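Kallistatin (Homo sapiens, PDB 6F4V) inhibits tissue kallikrein as a secreted serpin, forming a stable equimolar complex with the protease after cleavage at its reactive site. Local coordinates at residues 95-101 / 120-126; 181-186 / 197-203; 205-209 / 220-224. All coordinates share one frame; numbering follows the deposited sequence.

Contact 1 of 3, residues 95-101 / 120-126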
loop_
_atom_site.group_PDB
_atom_site.type_symbol
_atom_site.label_atom_id
_atom_site.label_comp_id
_atom_site.label_asym_id
_atom_site.label_seq_id
_atom_site.Cartn_x
_atom_site.Cartn_y
_atom_site.Cartn_z
ATOM N N SER A 95 1.388 3.489 -13.959
ATOM C CA SER A 95 2.198 4.656 -13.670
ATOM C C SER A 95 1.974 5.679 -14.754
ATOM O O SER A 95 1.640 5.320 -15.880
ATOM C CB SER A 95 3.674 4.266 -13.671
ATOM O OG SER A 95 3.956 3.383 -12.578
ATOM N N ALA A 96 2.280 6.928 -14.443
ATOM C CA ALA A 96 2.188 7.992 -15.411
ATOM C C ALA A 96 3.096 9.149 -15.010
ATOM O O ALA A 96 3.380 9.362 -13.810
ATOM C CB ALA A 96 0.744 8.458 -15.527
ATOM N N LEU A 97 3.555 9.880 -16.027
ATOM C CA LEU A 97 4.244 11.104 -15.824
ATOM C C LEU A 97 3.427 12.199 -16.520
ATOM O O LEU A 97 3.086 12.087 -17.708
ATOM C CB LEU A 97 5.632 11.054 -16.465
ATOM C CG LEU A 97 6.617 9.986 -15.988
ATOM C CD1 LEU A 97 7.874 10.077 -16.838
ATOM C CD2 LEU A 97 6.935 10.179 -14.519
ATOM N N PHE A 98 3.138 13.242 -15.771
ATOM C CA PHE A 98 2.535 14.447 -16.293
ATOM C C PHE A 98 3.670 15.441 -16.503
ATOM O O PHE A 98 4.285 15.883 -15.550
ATOM C CB PHE A 98 1.447 14.929 -15.338
ATOM C CG PHE A 98 0.291 13.997 -15.284
ATOM C CD1 PHE A 98 0.306 12.898 -14.434
ATOM C CD2 PHE A 98 -0.812 14.187 -16.116
ATOM C CE1 PHE A 98 -0.762 12.019 -14.401
ATOM C CE2 PHE A 98 -1.877 13.300 -16.094
ATOM C CZ PHE A 98 -1.855 12.218 -15.232
ATOM N N LEU A 99 3.963 15.737 -17.773
ATOM C CA LEU A 99 5.151 16.475 -18.182
ATOM C C LEU A 99 4.793 17.890 -18.611
ATOM O O LEU A 99 3.827 18.077 -19.331
ATOM C CB LEU A 99 5.779 15.767 -19.373
ATOM C CG LEU A 99 6.193 14.310 -19.180
ATOM C CD1 LEU A 99 6.707 13.746 -20.492
ATOM C CD2 LEU A 99 7.241 14.188 -18.089
ATOM N N SER A 100 5.579 18.871 -18.190
ATOM C CA SER A 100 5.374 20.256 -18.625
ATOM C C SER A 100 5.414 20.318 -20.162
ATOM O O SER A 100 6.331 19.771 -20.766
ATOM C CB SER A 100 6.454 21.173 -18.032
ATOM O OG SER A 100 6.282 22.524 -18.458
ATOM N N HIS A 101 4.401 20.935 -20.777
ATOM C CA HIS A 101 4.420 21.246 -22.222
ATOM C C HIS A 101 5.703 21.952 -22.702
ATOM O O HIS A 101 6.084 21.778 -23.847
ATOM C CB HIS A 101 3.211 22.124 -22.632
ATOM C CG HIS A 101 1.993 21.348 -23.035
ATOM N ND1 HIS A 101 0.745 21.584 -22.492
ATOM C CD2 HIS A 101 1.822 20.361 -23.951
ATOM C CE1 HIS A 101 -0.137 20.764 -23.039
ATOM N NE2 HIS A 101 0.492 20.006 -23.924
ATOM N N LYS A 120 2.650 5.879 -18.636
ATOM C CA LYS A 120 1.980 6.644 -19.677
ATOM C C LYS A 120 2.448 8.088 -19.573
ATOM O O LYS A 120 2.499 8.629 -18.480
ATOM C CB LYS A 120 0.470 6.607 -19.476
ATOM C CG LYS A 120 -0.197 5.270 -19.754
ATOM C CD LYS A 120 -1.707 5.415 -19.545
ATOM C CE LYS A 120 -2.536 4.370 -20.289
ATOM N NZ LYS A 120 -2.687 3.125 -19.490
ATOM N N LEU A 121 2.758 8.726 -20.701
ATOM C CA LEU A 121 3.175 10.123 -20.685
ATOM C C LEU A 121 2.016 11.037 -21.072
ATOM O O LEU A 121 1.346 10.800 -22.074
ATOM C CB LEU A 121 4.338 10.349 -21.641
ATOM C CG LEU A 121 5.539 9.419 -21.491
ATOM C CD1 LEU A 121 6.635 9.864 -22.453
ATOM C CD2 LEU A 121 6.044 9.351 -20.057
ATOM N N PHE A 122 1.778 12.053 -20.266
ATOM C CA PHE A 122 0.808 13.079 -20.566
ATOM C C PHE A 122 1.515 14.415 -20.546
ATOM O O PHE A 122 2.455 14.622 -19.761
ATOM C CB PHE A 122 -0.303 13.088 -19.533
ATOM C CG PHE A 122 -1.089 11.823 -19.479
ATOM C CD1 PHE A 122 -2.111 11.582 -20.400
ATOM C CD2 PHE A 122 -0.818 10.864 -18.508
ATOM C CE1 PHE A 122 -2.851 10.394 -20.347
ATOM C CE2 PHE A 122 -1.544 9.684 -18.451
ATOM C CZ PHE A 122 -2.561 9.445 -19.373
ATOM N N HIS A 123 1.068 15.327 -21.399
ATOM C CA HIS A 123 1.584 16.682 -21.371
ATOM C C HIS A 123 0.528 17.606 -20.754
ATOM O O HIS A 123 -0.670 17.381 -20.920
ATOM C CB HIS A 123 2.062 17.076 -22.771
ATOM C CG HIS A 123 3.272 16.310 -23.207
ATOM N ND1 HIS A 123 4.557 16.759 -22.982
ATOM C CD2 HIS A 123 3.395 15.091 -23.788
ATOM C CE1 HIS A 123 5.421 15.870 -23.449
ATOM N NE2 HIS A 123 4.740 14.846 -23.933
ATOM N N THR A 124 0.974 18.564 -19.947
ATOM C CA THR A 124 0.066 19.508 -19.301
ATOM C C THR A 124 0.736 20.863 -19.095
ATOM O O THR A 124 1.968 20.982 -19.094
ATOM C CB THR A 124 -0.479 18.957 -17.954
ATOM O OG1 THR A 124 -1.478 19.845 -17.415
ATOM C CG2 THR A 124 0.644 18.769 -16.939
ATOM N N ASN A 125 -0.099 21.880 -18.927
ATOM C CA ASN A 125 0.367 23.241 -18.679
ATOM C C ASN A 125 0.301 23.506 -17.186
ATOM O O ASN A 125 -0.774 23.742 -16.636
ATOM C CB ASN A 125 -0.501 24.240 -19.462
ATOM C CG ASN A 125 -0.137 25.677 -19.187
ATOM O OD1 ASN A 125 0.953 25.980 -18.695
ATOM N ND2 ASN A 125 -1.053 26.588 -19.522
ATOM N N PHE A 126 1.458 23.486 -16.524
ATOM C CA PHE A 126 1.502 23.707 -15.066
ATOM C C PHE A 126 1.210 25.151 -14.612
ATOM O O PHE A 126 1.028 25.392 -13.415
ATOM C CB PHE A 126 2.815 23.170 -14.474
ATOM C CG PHE A 126 2.867 21.645 -14.385
ATOM C CD1 PHE A 126 2.171 20.969 -13.392
ATOM C CD2 PHE A 126 3.613 20.894 -15.291
ATOM C CE1 PHE A 126 2.217 19.576 -13.312
ATOM C CE2 PHE A 126 3.668 19.503 -15.207
ATOM C CZ PHE A 126 2.956 18.850 -14.217
HETATM O O HOH W 1 4.053 23.614 -18.142
#
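F98 and F122 project from neighbouring parallel strands to the same face of the sheet and lie side by side, F98 CE2 3.6 Å from F122 CD2. Their planes are only 15° apart, but the rings are slid so far that they barely overlap; F122 CD2 sits over the rim of one F98 face, and A96 CB meets the F122 ring at its edge. With CG anti to the carbonyl carbon in both (chi1 -67° and -62°), the rings run together toward helix 129-143, where F98 packs on L135 and I136. F126 closes this tight part: its edge faces the backbone, CZ 3.5 Å from F98 O, while T124 CG2 covers a face. On the opposite face L97 CD1 touches L121 CD2 at 3.8 Å, with helix 107-117 covering both leucines. The loose side is at K120, whose amine leads away from strand 89-100. H101 and H123 are exposed yet packed: H123 CB touches the H101 ring at CD2, 3.5 Å away, and backbone from H123 C to T124 N lies over one face of that ring. Six backbone hydrogen bonds join the pair, the shortest from L99 N to F122 O at 2.7 Å. These strands begin and end a beta-alpha-beta unit at the margin of the main serpin sheet. The peptide ladder thus sets the register, while apolar side chains attach both faces to helices.

Contact 2 of 3, residues 181-186 / 197-203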
loop_
_atom_site.group_PDB
_atom_site.type_symbol
_atom_site.label_atom_id
_atom_site.label_comp_id
_atom_site.label_asym_id
_atom_site.label_seq_id
_atom_site.Cartn_x
_atom_site.Cartn_y
_atom_site.Cartn_z
ATOM N N ARG A 181 -27.060 -12.833 6.955
ATOM C CA ARG A 181 -26.578 -13.011 8.342
ATOM C C ARG A 181 -25.858 -11.788 8.928
ATOM O O ARG A 181 -25.540 -11.779 10.103
ATOM C CB ARG A 181 -25.654 -14.219 8.404
ATOM C CG ARG A 181 -26.287 -15.501 7.892
ATOM C CD ARG A 181 -25.427 -16.710 8.196
ATOM N NE ARG A 181 -25.470 -17.088 9.609
ATOM C CZ ARG A 181 -24.782 -18.103 10.131
ATOM N NH1 ARG A 181 -23.978 -18.841 9.369
ATOM N NH2 ARG A 181 -24.889 -18.378 11.421
ATOM N N THR A 182 -25.580 -10.770 8.112
ATOM C CA THR A 182 -24.949 -9.559 8.602
ATOM C C THR A 182 -25.948 -8.744 9.416
ATOM O O THR A 182 -27.072 -8.506 8.955
ATOM C CB THR A 182 -24.391 -8.737 7.433
ATOM O OG1 THR A 182 -23.444 -9.555 6.710
ATOM C CG2 THR A 182 -23.752 -7.456 7.910
ATOM N N THR A 183 -25.552 -8.359 10.628
ATOM C CA THR A 183 -26.402 -7.559 11.522
ATOM C C THR A 183 -25.529 -6.610 12.316
ATOM O O THR A 183 -24.357 -6.937 12.579
ATOM C CB THR A 183 -27.224 -8.426 12.544
ATOM O OG1 THR A 183 -26.343 -9.196 13.371
ATOM C CG2 THR A 183 -28.145 -9.373 11.858
ATOM N N PRO A 184 -26.081 -5.450 12.726
ATOM C CA PRO A 184 -25.270 -4.535 13.554
ATOM C C PRO A 184 -24.824 -5.163 14.890
ATOM O O PRO A 184 -25.609 -5.859 15.524
ATOM C CB PRO A 184 -26.215 -3.348 13.813
ATOM C CG PRO A 184 -27.267 -3.427 12.758
ATOM C CD PRO A 184 -27.425 -4.889 12.444
ATOM N N LYS A 185 -23.571 -4.929 15.278
ATOM C CA LYS A 185 -23.006 -5.415 16.553
ATOM C C LYS A 185 -22.084 -4.373 17.177
ATOM O O LYS A 185 -21.582 -3.464 16.499
ATOM C CB LYS A 185 -22.196 -6.689 16.353
ATOM C CG LYS A 185 -22.971 -7.904 15.891
ATOM C CD LYS A 185 -23.759 -8.559 17.020
ATOM C CE LYS A 185 -24.985 -9.238 16.467
ATOM N NZ LYS A 185 -25.728 -9.945 17.535
ATOM N N ASP A 186 -21.813 -4.543 18.461
ATOM C CA ASP A 186 -20.925 -3.646 19.161
ATOM C C ASP A 186 -19.453 -3.909 18.755
ATOM O O ASP A 186 -19.051 -5.049 18.572
ATOM C CB ASP A 186 -21.069 -3.804 20.658
ATOM C CG ASP A 186 -22.347 -3.180 21.188
ATOM O OD1 ASP A 186 -23.023 -2.392 20.472
ATOM O OD2 ASP A 186 -22.630 -3.476 22.344
ATOM N N VAL A 197 -21.423 -1.554 14.262
ATOM C CA VAL A 197 -20.965 -1.878 12.905
ATOM C C VAL A 197 -21.749 -3.061 12.383
ATOM O O VAL A 197 -22.091 -3.947 13.162
ATOM C CB VAL A 197 -19.446 -2.205 12.854
ATOM C CG1 VAL A 197 -18.651 -1.129 13.543
ATOM C CG2 VAL A 197 -19.120 -3.536 13.505
ATOM N N PRO A 198 -22.004 -3.098 11.064
ATOM C CA PRO A 198 -22.526 -4.344 10.499
ATOM C C PRO A 198 -21.480 -5.449 10.635
ATOM O O PRO A 198 -20.357 -5.283 10.169
ATOM C CB PRO A 198 -22.805 -4.015 9.028
ATOM C CG PRO A 198 -22.494 -2.587 8.828
ATOM C CD PRO A 198 -21.878 -2.019 10.069
ATOM N N MET A 199 -21.837 -6.507 11.334
ATOM C CA MET A 199 -20.980 -7.636 11.574
ATOM C C MET A 199 -21.406 -8.806 10.711
ATOM O O MET A 199 -22.532 -9.315 10.826
ATOM C CB MET A 199 -21.005 -8.010 13.064
ATOM C CG MET A 199 -19.916 -8.994 13.482
ATOM S SD MET A 199 -18.243 -8.272 13.458
ATOM C CE MET A 199 -18.299 -7.226 14.891
ATOM N N MET A 200 -20.500 -9.227 9.841
ATOM C CA MET A 200 -20.708 -10.401 9.006
ATOM C C MET A 200 -20.454 -11.618 9.848
ATOM O O MET A 200 -19.669 -11.560 10.799
ATOM C CB MET A 200 -19.755 -10.401 7.784
ATOM C CG MET A 200 -19.757 -9.070 7.088
ATOM S SD MET A 200 -18.827 -9.022 5.578
ATOM C CE MET A 200 -17.153 -9.187 6.260
ATOM N N LEU A 201 -21.094 -12.721 9.490
ATOM C CA LEU A 201 -20.957 -13.977 10.229
ATOM C C LEU A 201 -20.921 -15.172 9.272
ATOM O O LEU A 201 -21.760 -15.286 8.393
ATOM C CB LEU A 201 -22.127 -14.135 11.201
ATOM C CG LEU A 201 -22.247 -15.480 11.931
ATOM C CD1 LEU A 201 -21.016 -15.717 12.777
ATOM C CD2 LEU A 201 -23.520 -15.516 12.771
ATOM N N GLN A 202 -19.925 -16.035 9.433
ATOM C CA GLN A 202 -19.927 -17.362 8.849
ATOM C C GLN A 202 -19.461 -18.331 9.910
ATOM O O GLN A 202 -18.610 -17.999 10.704
ATOM C CB GLN A 202 -19.086 -17.487 7.557
ATOM C CG GLN A 202 -17.621 -17.163 7.650
ATOM C CD GLN A 202 -16.905 -17.392 6.345
ATOM O OE1 GLN A 202 -16.623 -18.533 5.981
ATOM N NE2 GLN A 202 -16.592 -16.312 5.632
ATOM N N ASP A 203 -20.065 -19.523 9.933
ATOM C CA ASP A 203 -19.725 -20.547 10.925
ATOM C C ASP A 203 -19.701 -22.001 10.420
ATOM O O ASP A 203 -19.541 -22.921 11.228
ATOM C CB ASP A 203 -20.634 -20.410 12.131
ATOM C CG ASP A 203 -22.118 -20.561 11.778
ATOM O OD1 ASP A 203 -22.459 -20.968 10.652
ATOM O OD2 ASP A 203 -22.951 -20.233 12.630
HETATM O O HOH W 2 -23.798 -11.087 12.438
HETATM O O HOH W 3 -22.610 -12.205 6.970
#
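R181 grips D203 end-on, NH1 to OD1 and NH2 to OD2, each at 2.9 Å. Both bonds lie close to the guanidinium plane but reach the carboxylate from above its own plane, the two flat groups being turned 59° apart. L201 supplies the apolar part of this grip: its CG lies over one guanidinium face and CD2 comes 3.4 Å from R181 NH2. A bend at chi3 (74°) lays the guanidinium over L201 and carries it to the aspartate. With an alanine in place of this arginine, D203 would probably lose both charged donors, and L201 CG and CD2 would be left without the guanidinium face they pack on. Next along the strands, T182 CG2 packs on P198 CB at 3.7 Å. K185 and M199 cross at about a right angle, K185 CG pressed to 3.4 Å from M199 CB, tighter than usual carbon contact. The backbone positions these groups. T183 pairs with M199 and K185 with V197 through two hydrogen bonds each, with M199 N to T183 O at 2.8 Å, and between them P184 faces P198 as a non-hydrogen-bonded pair, where neither proline need donate. Beyond the ladder, water carries the link: one molecule donates to both R181 O and M199 O, and another joins T182 OG1 to L201 N. T182 OG1 is further tied to E326. Strand 193-202 is bonded along its other side to strand 269-282, and V197 and M199 pack on another protein chain of the assembly. Together the segments form the antiparallel hairpin of strands 183-188 and 193-202, which corresponds to s4C and s3C of sheet C in the serpin fold.

Contact 3 of 3, residues 205-209 / 220-224; sequences EHHWY and LRMDY. With NA (sodium ion), chain J.
A cation-pi pair dominates this short hairpin contact: the R221 guanidinium lies over the face of the W208 indole, CZ 4.0 Å from the centroid of the five-membered ring and 20° off its normal. The planes are 36° apart, and NH2 dips closest, 3.2 Å from W208 CD1. With CG anti to N (chi1 -166°) and a bend at chi3, R221 turns this group along the tryptophan. D223 holds it from the edge: NH2 bonds to the syn lone pair of OD2 at 3.2 Å, with a weaker bond from NE to OD1. On the backbone, R221 N donates to W208 O at 2.9 Å, and L220 CD1 touches H207 CB. A water donates to R221 O at 2.6 Å and also bonds H207 ND1 and W208 N, while H207 NE2 bonds Q202 OE1 on the preceding strand. At the far end Y224 O binds the sodium ion at 2.2 Å, joined by G226 and three waters, one weakly bonded to D223. Strands 206-211 and 217-223 belong to sheet B of the serpin fold. The indole face and D223 carboxylate probably hold the R221 guanidinium in one orientation, its charge balanced by D223.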
loop_
_atom_site.group_PDB
_atom_site.type_symbol
_atom_site.label_atom_id
_atom_site.label_comp_id
_atom_site.label_asym_id
_atom_site.label_seq_id
_atom_site.Cartn_x
_atom_site.Cartn_y
_atom_site.Cartn_z
ATOM N N GLU A 205 -17.576 -23.003 7.733
ATOM C CA GLU A 205 -16.362 -23.252 6.971
ATOM C C GLU A 205 -15.170 -23.511 7.878
ATOM O O GLU A 205 -15.148 -23.062 9.014
ATOM C CB GLU A 205 -16.040 -22.050 6.103
ATOM C CG GLU A 205 -17.126 -21.683 5.118
ATOM C CD GLU A 205 -17.342 -22.769 4.093
ATOM O OE1 GLU A 205 -16.365 -23.133 3.402
ATOM O OE2 GLU A 205 -18.483 -23.261 3.999
ATOM N N HIS A 206 -14.195 -24.253 7.358
ATOM C CA HIS A 206 -12.865 -24.319 7.973
ATOM C C HIS A 206 -12.104 -23.076 7.547
ATOM O O HIS A 206 -12.265 -22.618 6.429
ATOM C CB HIS A 206 -12.099 -25.556 7.538
ATOM C CG HIS A 206 -12.489 -26.803 8.276
ATOM N ND1 HIS A 206 -13.802 -27.174 8.470
ATOM C CD2 HIS A 206 -11.735 -27.762 8.873
ATOM C CE1 HIS A 206 -13.842 -28.299 9.168
ATOM N NE2 HIS A 206 -12.601 -28.679 9.420
ATOM N N HIS A 207 -11.276 -22.559 8.448
ATOM C CA HIS A 207 -10.403 -21.424 8.168
ATOM C C HIS A 207 -9.004 -21.673 8.704
ATOM O O HIS A 207 -8.824 -22.513 9.593
ATOM C CB HIS A 207 -10.995 -20.186 8.844
ATOM C CG HIS A 207 -12.106 -19.569 8.074
ATOM N ND1 HIS A 207 -11.886 -18.711 7.018
ATOM C CD2 HIS A 207 -13.448 -19.721 8.173
ATOM C CE1 HIS A 207 -13.048 -18.342 6.515
ATOM N NE2 HIS A 207 -14.011 -18.934 7.202
ATOM N N TRP A 208 -8.027 -20.924 8.168
ATOM C CA TRP A 208 -6.642 -20.986 8.601
ATOM C C TRP A 208 -6.488 -19.936 9.673
ATOM O O TRP A 208 -6.557 -18.728 9.366
ATOM C CB TRP A 208 -5.707 -20.687 7.432
ATOM C CG TRP A 208 -5.712 -21.721 6.402
ATOM C CD1 TRP A 208 -6.442 -21.744 5.244
ATOM C CD2 TRP A 208 -4.929 -22.902 6.410
ATOM N NE1 TRP A 208 -6.150 -22.883 4.526
ATOM C CE2 TRP A 208 -5.220 -23.610 5.222
ATOM C CE3 TRP A 208 -3.999 -23.433 7.305
ATOM C CZ2 TRP A 208 -4.619 -24.847 4.916
ATOM C CZ3 TRP A 208 -3.392 -24.659 6.988
ATOM C CH2 TRP A 208 -3.693 -25.330 5.806
ATOM N N TYR A 209 -6.355 -20.364 10.931
ATOM C CA TYR A 209 -6.163 -19.420 12.036
ATOM C C TYR A 209 -5.395 -20.032 13.195
ATOM O O TYR A 209 -5.315 -21.250 13.331
ATOM C CB TYR A 209 -7.505 -18.833 12.534
ATOM C CG TYR A 209 -8.417 -19.857 13.204
ATOM C CD1 TYR A 209 -9.129 -20.781 12.443
ATOM C CD2 TYR A 209 -8.555 -19.896 14.596
ATOM C CE1 TYR A 209 -9.955 -21.718 13.047
ATOM C CE2 TYR A 209 -9.370 -20.834 15.213
ATOM C CZ TYR A 209 -10.069 -21.745 14.423
ATOM O OH TYR A 209 -10.897 -22.658 15.013
ATOM N N LEU A 220 -5.809 -14.741 11.563
ATOM C CA LEU A 220 -6.652 -15.404 10.567
ATOM C C LEU A 220 -6.059 -15.102 9.224
ATOM O O LEU A 220 -5.763 -13.933 8.943
ATOM C CB LEU A 220 -8.068 -14.806 10.631
ATOM C CG LEU A 220 -9.045 -15.180 9.499
ATOM C CD1 LEU A 220 -9.316 -16.681 9.460
ATOM C CD2 LEU A 220 -10.350 -14.440 9.700
ATOM N N ARG A 221 -5.902 -16.109 8.360
ATOM C CA ARG A 221 -5.559 -15.819 6.981
ATOM C C ARG A 221 -6.741 -16.259 6.120
ATOM O O ARG A 221 -7.180 -17.424 6.229
ATOM C CB ARG A 221 -4.307 -16.568 6.555
ATOM C CG ARG A 221 -3.674 -16.103 5.252
ATOM C CD ARG A 221 -2.675 -17.165 4.740
ATOM N NE ARG A 221 -3.331 -18.271 4.074
ATOM C CZ ARG A 221 -3.307 -19.592 4.361
ATOM N NH1 ARG A 221 -2.623 -20.113 5.341
ATOM N NH2 ARG A 221 -4.021 -20.422 3.595
ATOM N N MET A 222 -7.287 -15.327 5.337
ATOM C CA MET A 222 -8.363 -15.633 4.405
ATOM C C MET A 222 -7.847 -15.545 2.981
ATOM O O MET A 222 -7.149 -14.592 2.593
ATOM C CB MET A 222 -9.556 -14.700 4.594
ATOM C CG MET A 222 -10.300 -14.952 5.876
ATOM S SD MET A 222 -11.704 -13.844 6.083
ATOM C CE MET A 222 -12.824 -14.553 4.885
ATOM N N ASP A 223 -8.176 -16.558 2.202
ATOM C CA ASP A 223 -7.730 -16.608 0.825
ATOM C C ASP A 223 -8.742 -15.903 -0.045
ATOM O O ASP A 223 -9.950 -15.963 0.211
ATOM C CB ASP A 223 -7.524 -18.065 0.368
ATOM C CG ASP A 223 -6.297 -18.716 1.047
ATOM O OD1 ASP A 223 -5.246 -18.055 1.158
ATOM O OD2 ASP A 223 -6.398 -19.814 1.600
ATOM N N TYR A 224 -8.231 -15.254 -1.079
ATOM C CA TYR A 224 -9.034 -14.751 -2.179
ATOM C C TYR A 224 -9.004 -15.743 -3.336
ATOM O O TYR A 224 -8.119 -16.605 -3.416
ATOM C CB TYR A 224 -8.506 -13.425 -2.660
ATOM C CG TYR A 224 -8.559 -12.311 -1.637
ATOM C CD1 TYR A 224 -9.784 -11.769 -1.233
ATOM C CD2 TYR A 224 -7.403 -11.829 -1.041
ATOM C CE1 TYR A 224 -9.850 -10.749 -0.318
ATOM C CE2 TYR A 224 -7.458 -10.817 -0.089
ATOM C CZ TYR A 224 -8.664 -10.257 0.246
ATOM O OH TYR A 224 -8.722 -9.256 1.188
HETATM NA NA NA J . -6.425 -17.950 -3.881
HETATM O O HOH W 4 -9.218 -19.089 6.078
HETATM O O HOH W 5 -5.008 -17.308 -2.122
HETATM O O HOH W 6 -7.568 -19.069 -5.760
HETATM O O HOH W 7 -7.292 -19.807 -2.828
#

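How the contacts relate
Contact 1 lies at the edge strand of the main sheet and contact 2 at that of sheet C, the two being continuous through the long strand 269-282; they are on opposite sides of the chain's centre, 46 Å apart between centres. Contact 3 lies in sheet B, 17 Å from contact 2 between centres and 43 Å from contact 1. Contacts 2 and 3 meet directly: Q202 OE1 and H207 NE2 are 2.9 Å apart, a probable hydrogen bond. Contact 3 also provides Y224 to the sodium site, and the Y209 side chain is about 11 Å from one sugar of a bound sulfated glycan, whose pocket includes D212, R213 and Y214, a few residues beyond Y209.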